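Local structure of histone-lysine N-methyltransferase, H3 lysine-9 specific SUVH6 (Arabidopsis thaliana, 6A5K) at residues 313-318 and 342-347; 21-26 and 321-326; 127-132 and 213-218. The protein transfers methyl groups from S-adenosylmethionine to the histone H3 tail and, through its SRA domain, probably recognises methylated DNA. The protein carries 1 engineered substitution. All blocks are in the same frame, centred on the assembly; numbering follows the deposited sequence.

Contact 1: 313-318 and 342-347; sequences EIPYNF and CYLRVT. With ZN (zinc ion), chain C.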
loop_
_atom_site.group_PDB
_atom_site.type_symbol
_atom_site.label_atom_id
_atom_site.label_comp_id
_atom_site.label_asym_id
_atom_site.label_seq_id
_atom_site.Cartn_x
_atom_site.Cartn_y
_atom_site.Cartn_z
ATOM N N GLU A 313 -14.300 0.625 -19.984
ATOM C CA GLU A 313 -14.241 1.252 -18.669
ATOM C C GLU A 313 -12.904 1.936 -18.403
ATOM O O GLU A 313 -11.938 1.742 -19.134
ATOM C CB GLU A 313 -14.525 0.219 -17.574
ATOM C CG GLU A 313 -13.547 -0.939 -17.526
ATOM C CD GLU A 313 -13.883 -1.934 -16.426
ATOM O OE1 GLU A 313 -15.052 -2.375 -16.355
ATOM O OE2 GLU A 313 -12.985 -2.267 -15.627
ATOM N N ILE A 314 -12.875 2.749 -17.352
ATOM C CA ILE A 314 -11.670 3.440 -16.907
ATOM C C ILE A 314 -11.010 2.629 -15.801
ATOM O O ILE A 314 -11.607 2.442 -14.743
ATOM C CB ILE A 314 -11.998 4.851 -16.356
ATOM C CG1 ILE A 314 -12.874 5.626 -17.336
ATOM C CG2 ILE A 314 -10.723 5.620 -16.049
ATOM C CD1 ILE A 314 -12.182 5.940 -18.623
ATOM N N PRO A 315 -9.783 2.139 -16.033
ATOM C CA PRO A 315 -9.162 1.253 -15.038
ATOM C C PRO A 315 -8.574 1.980 -13.822
ATOM O O PRO A 315 -8.019 1.326 -12.939
ATOM C CB PRO A 315 -8.057 0.556 -15.839
ATOM C CG PRO A 315 -7.723 1.519 -16.923
ATOM C CD PRO A 315 -9.019 2.177 -17.292
ATOM N N TYR A 316 -8.678 3.304 -13.789
ATOM C CA TYR A 316 -8.253 4.084 -12.632
ATOM C C TYR A 316 -9.450 4.828 -12.056
ATOM O O TYR A 316 -10.379 5.160 -12.783
ATOM C CB TYR A 316 -7.161 5.096 -13.010
ATOM C CG TYR A 316 -5.874 4.505 -13.550
ATOM C CD1 TYR A 316 -4.933 3.928 -12.698
ATOM C CD2 TYR A 316 -5.582 4.557 -14.913
ATOM C CE1 TYR A 316 -3.747 3.397 -13.193
ATOM C CE2 TYR A 316 -4.398 4.027 -15.414
ATOM C CZ TYR A 316 -3.489 3.450 -14.555
ATOM O OH TYR A 316 -2.314 2.926 -15.059
ATOM N N ASN A 317 -9.427 5.109 -10.756
ATOM C CA ASN A 317 -10.376 6.065 -10.199
ATOM C C ASN A 317 -9.916 7.484 -10.515
ATOM O O ASN A 317 -8.790 7.696 -10.955
ATOM C CB ASN A 317 -10.539 5.879 -8.686
ATOM C CG ASN A 317 -11.279 4.601 -8.336
ATOM O OD1 ASN A 317 -10.761 3.751 -7.615
ATOM N ND2 ASN A 317 -12.494 4.456 -8.856
ATOM N N PHE A 318 -10.778 8.463 -10.268
ATOM C CA PHE A 318 -10.455 9.842 -10.622
ATOM C C PHE A 318 -9.300 10.400 -9.784
ATOM O O PHE A 318 -8.710 11.421 -10.143
ATOM C CB PHE A 318 -11.685 10.741 -10.478
ATOM C CG PHE A 318 -12.721 10.545 -11.557
ATOM C CD1 PHE A 318 -12.545 9.589 -12.548
ATOM C CD2 PHE A 318 -13.863 11.327 -11.583
ATOM C CE1 PHE A 318 -13.497 9.408 -13.535
ATOM C CE2 PHE A 318 -14.821 11.157 -12.573
ATOM C CZ PHE A 318 -14.635 10.194 -13.551
ATOM N N CYS A 342 -5.683 13.831 -17.738
ATOM C CA CYS A 342 -6.590 12.750 -18.113
ATOM C C CYS A 342 -6.520 11.597 -17.130
ATOM O O CYS A 342 -5.436 11.193 -16.712
ATOM C CB CYS A 342 -6.285 12.227 -19.517
ATOM S SG CYS A 342 -7.318 10.799 -19.954
ATOM N N TYR A 343 -7.684 11.070 -16.772
ATOM C CA TYR A 343 -7.772 9.968 -15.817
ATOM C C TYR A 343 -7.021 8.734 -16.315
ATOM O O TYR A 343 -6.616 7.873 -15.528
ATOM C CB TYR A 343 -9.240 9.643 -15.545
ATOM C CG TYR A 343 -9.994 10.805 -14.926
ATOM C CD1 TYR A 343 -9.508 11.444 -13.792
ATOM C CD2 TYR A 343 -11.179 11.274 -15.487
ATOM C CE1 TYR A 343 -10.190 12.511 -13.218
ATOM C CE2 TYR A 343 -11.871 12.340 -14.918
ATOM C CZ TYR A 343 -11.366 12.949 -13.785
ATOM O OH TYR A 343 -12.037 13.999 -13.216
ATOM N N LEU A 344 -6.830 8.662 -17.629
ATOM C CA LEU A 344 -6.073 7.578 -18.239
ATOM C C LEU A 344 -4.602 7.934 -18.464
ATOM O O LEU A 344 -3.941 7.336 -19.304
ATOM C CB LEU A 344 -6.703 7.175 -19.573
ATOM C CG LEU A 344 -8.075 6.513 -19.502
ATOM C CD1 LEU A 344 -8.555 6.160 -20.907
ATOM C CD2 LEU A 344 -8.004 5.275 -18.617
ATOM N N ARG A 345 -4.097 8.924 -17.736
ATOM C CA ARG A 345 -2.665 9.205 -17.751
ATOM C C ARG A 345 -2.139 9.154 -16.326
ATOM O O ARG A 345 -2.315 10.092 -15.556
ATOM C CB ARG A 345 -2.365 10.566 -18.386
ATOM C CG ARG A 345 -2.762 10.693 -19.845
ATOM C CD ARG A 345 -2.349 12.065 -20.371
ATOM N NE ARG A 345 -2.906 12.377 -21.682
ATOM C CZ ARG A 345 -2.298 12.101 -22.829
ATOM N NH1 ARG A 345 -1.128 11.471 -22.819
ATOM N NH2 ARG A 345 -2.867 12.435 -23.982
ATOM N N VAL A 346 -1.512 8.040 -15.972
ATOM C CA VAL A 346 -1.036 7.847 -14.607
ATOM C C VAL A 346 0.431 7.417 -14.582
ATOM O O VAL A 346 1.303 8.214 -14.232
ATOM C CB VAL A 346 -1.898 6.808 -13.848
ATOM C CG1 VAL A 346 -1.353 6.589 -12.439
ATOM C CG2 VAL A 346 -3.350 7.256 -13.791
ATOM N N THR A 347 0.708 6.171 -14.963
ATOM C CA THR A 347 2.067 5.638 -14.853
ATOM C C THR A 347 3.039 6.343 -15.807
ATOM O O THR A 347 4.249 6.364 -15.569
ATOM C CB THR A 347 2.121 4.102 -15.118
ATOM O OG1 THR A 347 1.796 3.815 -16.487
ATOM C CG2 THR A 347 1.154 3.378 -14.218
HETATM ZN ZN ZN C . -7.288 10.630 -22.352
HETATM O O HOH W 1 -6.736 8.574 -12.936
#
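The rings of Phe318 and Tyr343 lie face to face in an offset stack, with centroids 3.8 Å apart and planes inclined by just 3°. Tyr343 CE2 rests over the centre of the Phe318 ring, and Phe318 CD1 over that of Tyr343. Tyr316 is the second flat group. Val346 covers one of its faces in a CH-pi contact, CG2 standing 3.5 Å from the Tyr316 ring centroid and 5° off the normal, while Leu344 CD2 lies at the ring edge, near its plane. That methyl also reaches Pro315, CD2 of Leu344 lying 3.5 Å from Pro315 CD, and it touches Ile314 CG2. Tyr343 has CG anti to its carbonyl carbon (chi1 -62°), which starts the ring toward Phe318.

Between the two aromatic contacts a single water donates both its protons, to Asn317 O at 3.0 Å and to Tyr343 O at 2.7 Å, and so couples two carbonyls that could not bond to each other. Behind the apolar surface a type I turn, Cys342 to Arg345, carries a cysteine of the Pre-SET zinc cluster. Cys342 SG binds zinc at 2.4 Å, together with Cys296, Cys332 and Cys338, and also accepts a hydrogen bond from Leu344 N at 3.2 Å. The same turn presents Tyr343 and Leu344 to the neighbouring loop, while its N-H would probably draw some negative charge from the zinc-bound thiolate.

Contact 2: 21-26 and 321-326; sequences CRKILQ and AIVGAK
Ala321 sets its methyl group squarely on the guanidinium of Arg22: CB stands over the centre of one face, 3.4 Å from Arg22 CZ. Nearer the backbone, Arg22 CD passes 3.9 Å from Ile322 O. The other half of the first shell belongs to Val323, whose two methyls lie against the helix between Arg22 and Gln26. Its CG1 lies 3.9 Å from Arg22 O and 4.1 Å from Lys23 CE, and its CG2 lies 3.8 Å from Gln26 NE2, the valine and glutamine side chains crossing at about a right angle.

Segment 21-26 belongs to helix 5-29, and the loop 321-326 to the Pre-SET region, so here an N-terminal helix is laid against the zinc-binding part of the catalytic half. Cys21 and Ile24 turn instead to helix 44-54, a pairing consistent with the N-terminal helical bundle of SUVH proteins.

The second shell fixes the groups that do the touching. Arg22 runs extended from CG to NE, and its tip is held at two nitrogens, NH1 by Asn317 OD1 and NH2 by a salt bridge to Asp319. The same aspartate accepts a hydrogen bond from Ala321 N, so one carboxylate places both the guanidinium and the residue that covers it. Gln26 is gripped at both ends of its amide. NE2 donates to Ile314 O. The Lys23 chain bends at chi2 (64°) and chi3 (58°), which bring CD and CE round, and NZ meets Gln26 OE1 at 2.9 Å in the carbonyl plane. These bonds leave the amide little liberty to turn beside Val323. Further out, Val323 shares a backbone hydrogen bond with Pro315, and Ile322 starts away from the helix, its side chain packing on Tyr462 and Gln464 of strand 461-467.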
loop_
_atom_site.group_PDB
_atom_site.type_symbol
_atom_site.label_atom_id
_atom_site.label_comp_id
_atom_site.label_asym_id
_atom_site.label_seq_id
_atom_site.Cartn_x
_atom_site.Cartn_y
_atom_site.Cartn_z
ATOM N N CYS A 21 -14.709 -0.951 -2.370
ATOM C CA CYS A 21 -14.810 0.512 -2.323
ATOM C C CYS A 21 -14.547 1.154 -3.689
ATOM O O CYS A 21 -15.337 1.976 -4.179
ATOM C CB CYS A 21 -13.818 1.103 -1.314
ATOM S SG CYS A 21 -14.236 0.870 0.425
ATOM N N ARG A 22 -13.425 0.785 -4.299
ATOM C CA ARG A 22 -13.006 1.449 -5.526
ATOM C C ARG A 22 -13.805 0.973 -6.738
ATOM O O ARG A 22 -13.906 1.691 -7.735
ATOM C CB ARG A 22 -11.504 1.255 -5.738
ATOM C CG ARG A 22 -10.685 2.030 -4.695
ATOM C CD ARG A 22 -9.247 2.293 -5.129
ATOM N NE ARG A 22 -8.607 3.294 -4.274
ATOM C CZ ARG A 22 -8.678 4.606 -4.475
ATOM N NH1 ARG A 22 -9.363 5.087 -5.506
ATOM N NH2 ARG A 22 -8.066 5.444 -3.646
ATOM N N LYS A 23 -14.394 -0.215 -6.656
ATOM C CA LYS A 23 -15.296 -0.651 -7.724
ATOM C C LYS A 23 -16.626 0.111 -7.654
ATOM O O LYS A 23 -17.196 0.503 -8.682
ATOM C CB LYS A 23 -15.532 -2.161 -7.655
ATOM C CG LYS A 23 -16.545 -2.676 -8.676
ATOM C CD LYS A 23 -16.065 -2.489 -10.113
ATOM C CE LYS A 23 -14.742 -3.198 -10.363
ATOM N NZ LYS A 23 -14.430 -3.284 -11.819
ATOM N N ILE A 24 -17.123 0.328 -6.439
ATOM C CA ILE A 24 -18.329 1.133 -6.265
ATOM C C ILE A 24 -18.072 2.557 -6.768
ATOM O O ILE A 24 -18.900 3.150 -7.484
ATOM C CB ILE A 24 -18.787 1.172 -4.794
ATOM C CG1 ILE A 24 -19.206 -0.221 -4.327
ATOM C CG2 ILE A 24 -19.944 2.152 -4.611
ATOM C CD1 ILE A 24 -19.490 -0.297 -2.836
ATOM N N LEU A 25 -16.910 3.092 -6.410
ATOM C CA LEU A 25 -16.538 4.434 -6.845
ATOM C C LEU A 25 -16.401 4.496 -8.364
ATOM O O LEU A 25 -16.806 5.471 -8.988
ATOM C CB LEU A 25 -15.237 4.878 -6.171
ATOM C CG LEU A 25 -14.756 6.299 -6.481
ATOM C CD1 LEU A 25 -15.746 7.328 -5.953
ATOM C CD2 LEU A 25 -13.382 6.533 -5.881
ATOM N N GLN A 26 -15.834 3.449 -8.956
ATOM C CA GLN A 26 -15.680 3.381 -10.404
ATOM C C GLN A 26 -17.046 3.425 -11.077
ATOM O O GLN A 26 -17.228 4.088 -12.099
ATOM C CB GLN A 26 -14.925 2.109 -10.813
ATOM C CG GLN A 26 -14.624 2.005 -12.306
ATOM C CD GLN A 26 -14.113 0.625 -12.696
ATOM O OE1 GLN A 26 -14.647 -0.390 -12.249
ATOM N NE2 GLN A 26 -13.070 0.584 -13.523
ATOM N N ALA A 321 -5.624 6.359 -8.403
ATOM C CA ALA A 321 -5.396 4.991 -7.956
ATOM C C ALA A 321 -5.984 3.978 -8.935
ATOM O O ALA A 321 -7.054 4.205 -9.502
ATOM C CB ALA A 321 -5.992 4.786 -6.563
ATOM N N ILE A 322 -5.285 2.862 -9.125
ATOM C CA ILE A 322 -5.788 1.774 -9.959
ATOM C C ILE A 322 -6.973 1.112 -9.245
ATOM O O ILE A 322 -6.964 0.946 -8.023
ATOM C CB ILE A 322 -4.671 0.736 -10.270
ATOM C CG1 ILE A 322 -5.096 -0.234 -11.366
ATOM C CG2 ILE A 322 -4.230 -0.030 -9.013
ATOM C CD1 ILE A 322 -3.981 -1.234 -11.730
ATOM N N VAL A 323 -8.017 0.779 -9.996
ATOM C CA VAL A 323 -9.193 0.152 -9.398
ATOM C C VAL A 323 -8.862 -1.282 -8.986
ATOM O O VAL A 323 -9.241 -1.744 -7.906
ATOM C CB VAL A 323 -10.393 0.161 -10.369
ATOM C CG1 VAL A 323 -11.573 -0.598 -9.777
ATOM C CG2 VAL A 323 -10.789 1.602 -10.720
ATOM N N GLY A 324 -8.145 -1.977 -9.860
ATOM C CA GLY A 324 -7.713 -3.336 -9.607
ATOM C C GLY A 324 -6.822 -3.798 -10.738
ATOM O O GLY A 324 -6.839 -3.215 -11.829
ATOM N N ALA A 325 -6.038 -4.839 -10.476
ATOM C CA ALA A 325 -5.164 -5.415 -11.485
ATOM C C ALA A 325 -5.983 -5.927 -12.663
ATOM O O ALA A 325 -7.118 -6.367 -12.492
ATOM C CB ALA A 325 -4.327 -6.540 -10.883
ATOM N N LYS A 326 -5.402 -5.838 -13.856
ATOM C CA LYS A 326 -5.977 -6.391 -15.077
ATOM C C LYS A 326 -4.826 -6.981 -15.878
ATOM O O LYS A 326 -3.666 -6.668 -15.596
ATOM C CB LYS A 326 -6.707 -5.320 -15.900
ATOM C CG LYS A 326 -7.835 -4.606 -15.181
ATOM C CD LYS A 326 -8.526 -3.620 -16.108
ATOM C CE LYS A 326 -9.392 -4.335 -17.138
ATOM N NZ LYS A 326 -9.985 -3.389 -18.123
#

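Contact 3: 127-132 and 213-218; sequences LTYTGQ and FKFQLR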
loop_
_atom_site.group_PDB
_atom_site.type_symbol
_atom_site.label_atom_id
_atom_site.label_comp_id
_atom_site.label_asym_id
_atom_site.label_seq_id
_atom_site.Cartn_x
_atom_site.Cartn_y
_atom_site.Cartn_z
ATOM N N LEU A 127 1.424 9.275 26.053
ATOM C CA LEU A 127 0.322 9.812 25.267
ATOM C C LEU A 127 -0.736 10.387 26.208
ATOM O O LEU A 127 -1.089 9.751 27.193
ATOM C CB LEU A 127 -0.260 8.701 24.381
ATOM C CG LEU A 127 -1.504 8.885 23.514
ATOM C CD1 LEU A 127 -1.402 7.974 22.302
ATOM C CD2 LEU A 127 -2.773 8.585 24.286
ATOM N N THR A 128 -1.227 11.590 25.928
ATOM C CA THR A 128 -2.363 12.119 26.681
ATOM C C THR A 128 -3.605 12.096 25.804
ATOM O O THR A 128 -3.586 12.565 24.670
ATOM C CB THR A 128 -2.125 13.555 27.190
ATOM O OG1 THR A 128 -2.183 14.463 26.087
ATOM C CG2 THR A 128 -0.781 13.675 27.884
ATOM N N TYR A 129 -4.686 11.548 26.342
ATOM C CA TYR A 129 -5.892 11.296 25.573
ATOM C C TYR A 129 -7.093 11.987 26.210
ATOM O O TYR A 129 -7.285 11.902 27.418
ATOM C CB TYR A 129 -6.138 9.792 25.468
ATOM C CG TYR A 129 -7.426 9.438 24.778
ATOM C CD1 TYR A 129 -7.530 9.493 23.389
ATOM C CD2 TYR A 129 -8.540 9.051 25.506
ATOM C CE1 TYR A 129 -8.714 9.170 22.752
ATOM C CE2 TYR A 129 -9.724 8.730 24.876
ATOM C CZ TYR A 129 -9.807 8.789 23.501
ATOM O OH TYR A 129 -10.994 8.469 22.884
ATOM N N THR A 130 -7.904 12.664 25.404
ATOM C CA THR A 130 -9.062 13.377 25.938
ATOM C C THR A 130 -10.335 12.534 25.833
ATOM O O THR A 130 -10.629 11.955 24.789
ATOM C CB THR A 130 -9.261 14.716 25.225
ATOM O OG1 THR A 130 -8.039 15.459 25.279
ATOM C CG2 THR A 130 -10.370 15.522 25.897
ATOM N N GLY A 131 -11.088 12.492 26.929
ATOM C CA GLY A 131 -12.191 11.564 27.095
ATOM C C GLY A 131 -13.463 11.835 26.316
ATOM O O GLY A 131 -13.532 12.773 25.516
ATOM N N GLN A 132 -14.473 11.006 26.598
ATOM C CA GLN A 132 -15.726 10.902 25.846
ATOM C C GLN A 132 -15.473 10.931 24.347
ATOM O O GLN A 132 -15.030 9.933 23.774
ATOM C CB GLN A 132 -16.719 12.003 26.240
ATOM C CG GLN A 132 -17.465 12.603 25.050
ATOM C CD GLN A 132 -18.546 13.585 25.460
ATOM O OE1 GLN A 132 -19.649 13.185 25.831
ATOM N NE2 GLN A 132 -18.234 14.877 25.397
ATOM N N PHE A 213 -12.549 14.772 30.788
ATOM C CA PHE A 213 -11.583 13.838 31.357
ATOM C C PHE A 213 -10.372 13.675 30.450
ATOM O O PHE A 213 -10.504 13.609 29.227
ATOM C CB PHE A 213 -12.227 12.470 31.606
ATOM C CG PHE A 213 -13.282 12.487 32.668
ATOM C CD1 PHE A 213 -14.618 12.651 32.339
ATOM C CD2 PHE A 213 -12.937 12.350 34.002
ATOM C CE1 PHE A 213 -15.590 12.670 33.324
ATOM C CE2 PHE A 213 -13.906 12.371 34.992
ATOM C CZ PHE A 213 -15.232 12.531 34.653
ATOM N N LYS A 214 -9.194 13.604 31.060
ATOM C CA LYS A 214 -7.965 13.344 30.327
ATOM C C LYS A 214 -7.229 12.172 30.968
ATOM O O LYS A 214 -7.271 11.997 32.183
ATOM C CB LYS A 214 -7.079 14.588 30.292
ATOM C CG LYS A 214 -7.720 15.771 29.581
ATOM C CD LYS A 214 -6.734 16.472 28.666
ATOM C CE LYS A 214 -7.417 17.561 27.856
ATOM N NZ LYS A 214 -6.509 18.134 26.820
ATOM N N PHE A 215 -6.559 11.377 30.141
ATOM C CA PHE A 215 -5.918 10.140 30.572
ATOM C C PHE A 215 -4.470 10.134 30.100
ATOM O O PHE A 215 -4.185 10.547 28.978
ATOM C CB PHE A 215 -6.656 8.911 30.006
ATOM C CG PHE A 215 -8.115 8.845 30.377
ATOM C CD1 PHE A 215 -9.061 9.577 29.669
ATOM C CD2 PHE A 215 -8.543 8.033 31.419
ATOM C CE1 PHE A 215 -10.405 9.513 30.003
ATOM C CE2 PHE A 215 -9.885 7.960 31.761
ATOM C CZ PHE A 215 -10.817 8.704 31.054
ATOM N N GLN A 216 -3.553 9.671 30.940
ATOM C CA GLN A 216 -2.181 9.482 30.485
ATOM C C GLN A 216 -1.904 8.002 30.274
ATOM O O GLN A 216 -2.114 7.196 31.172
ATOM C CB GLN A 216 -1.175 10.073 31.478
ATOM C CG GLN A 216 0.268 9.740 31.141
ATOM C CD GLN A 216 1.250 10.436 32.052
ATOM O OE1 GLN A 216 1.350 11.660 32.047
ATOM N NE2 GLN A 216 1.982 9.661 32.839
ATOM N N LEU A 217 -1.440 7.653 29.081
ATOM C CA LEU A 217 -1.076 6.280 28.757
ATOM C C LEU A 217 0.412 6.189 28.451
ATOM O O LEU A 217 1.008 7.139 27.946
ATOM C CB LEU A 217 -1.883 5.760 27.564
ATOM C CG LEU A 217 -3.406 5.654 27.693
ATOM C CD1 LEU A 217 -4.079 7.006 27.470
ATOM C CD2 LEU A 217 -3.970 4.607 26.736
ATOM N N ARG A 218 1.008 5.042 28.762
ATOM C CA ARG A 218 2.416 4.811 28.464
ATOM C C ARG A 218 2.583 3.493 27.715
ATOM O O ARG A 218 2.020 2.465 28.098
ATOM C CB ARG A 218 3.263 4.814 29.745
ATOM C CG ARG A 218 4.757 4.671 29.485
ATOM C CD ARG A 218 5.558 4.625 30.787
ATOM N NE ARG A 218 5.357 5.822 31.600
ATOM C CZ ARG A 218 6.113 6.913 31.529
ATOM N NH1 ARG A 218 7.126 6.966 30.675
ATOM N NH2 ARG A 218 5.855 7.954 32.309
#
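Lys214 and Thr130, a non-hydrogen-bonded pair of two antiparallel strands, run side by side, pointing the same way. Lys214 CB lies 3.9 Å from Tyr129 O. CG is anti to the carbonyl carbon (chi1 -62°), and beyond it CD comes 3.8 Å from Thr130 OG1. CE is nearer, 3.4 Å from Thr130 OG1, and also brushes CG2; NZ ends 3.4 Å from the same Thr130 OG1. An alanine here would remove the methylenes beside Thr130 and would probably leave its hydroxyl and methyl freer to turn.

Tyr129 and Phe215, and beyond them Leu127 and Leu217, each exchange two backbone bonds; past the strand end Gly131 N donates to Phe213 O at 2.6 Å. The side chains of those four residues occupy the other face of the curled SRA sheet, where Leu127 CD2 meets Leu217 CD1 at 3.8 Å and Phe215 CD1 lies at the Tyr129 ring edge, 4.2 Å from Tyr129 CD2. Leu161 of helix 156-167 touches both rings, and Ile111 of strand 105-113 meets Tyr129 and Leu217. Backbone bonds thus set the register, while alternating side chains separate an apolar face turned to the rest of the domain from a polar one bearing Thr128, Thr130, Lys214 and Gln216.

Overall arrangement
Contacts 1 and 2 are neighbours, their centres 10 Å apart, and two hydrogen bonds join them: Gln26 NE2 to Ile314 O at 2.7 Å and Arg22 NH1 to Asn317 OD1 at 2.9 Å. Loop 313-318 is therefore shared, facing the zinc-bound turn on one side and helix 5-29 on the other. Contact 3 stands apart in the SRA domain, with its centre about 44 Å from that of contact 1 and 38 Å from that of contact 2; nearest atoms are about 31 and 24 Å away. In sequence it is nested inside the loop that contact 2 closes. The S-adenosylmethionine pocket, built from residues between 363 and 526, draws on none of the three.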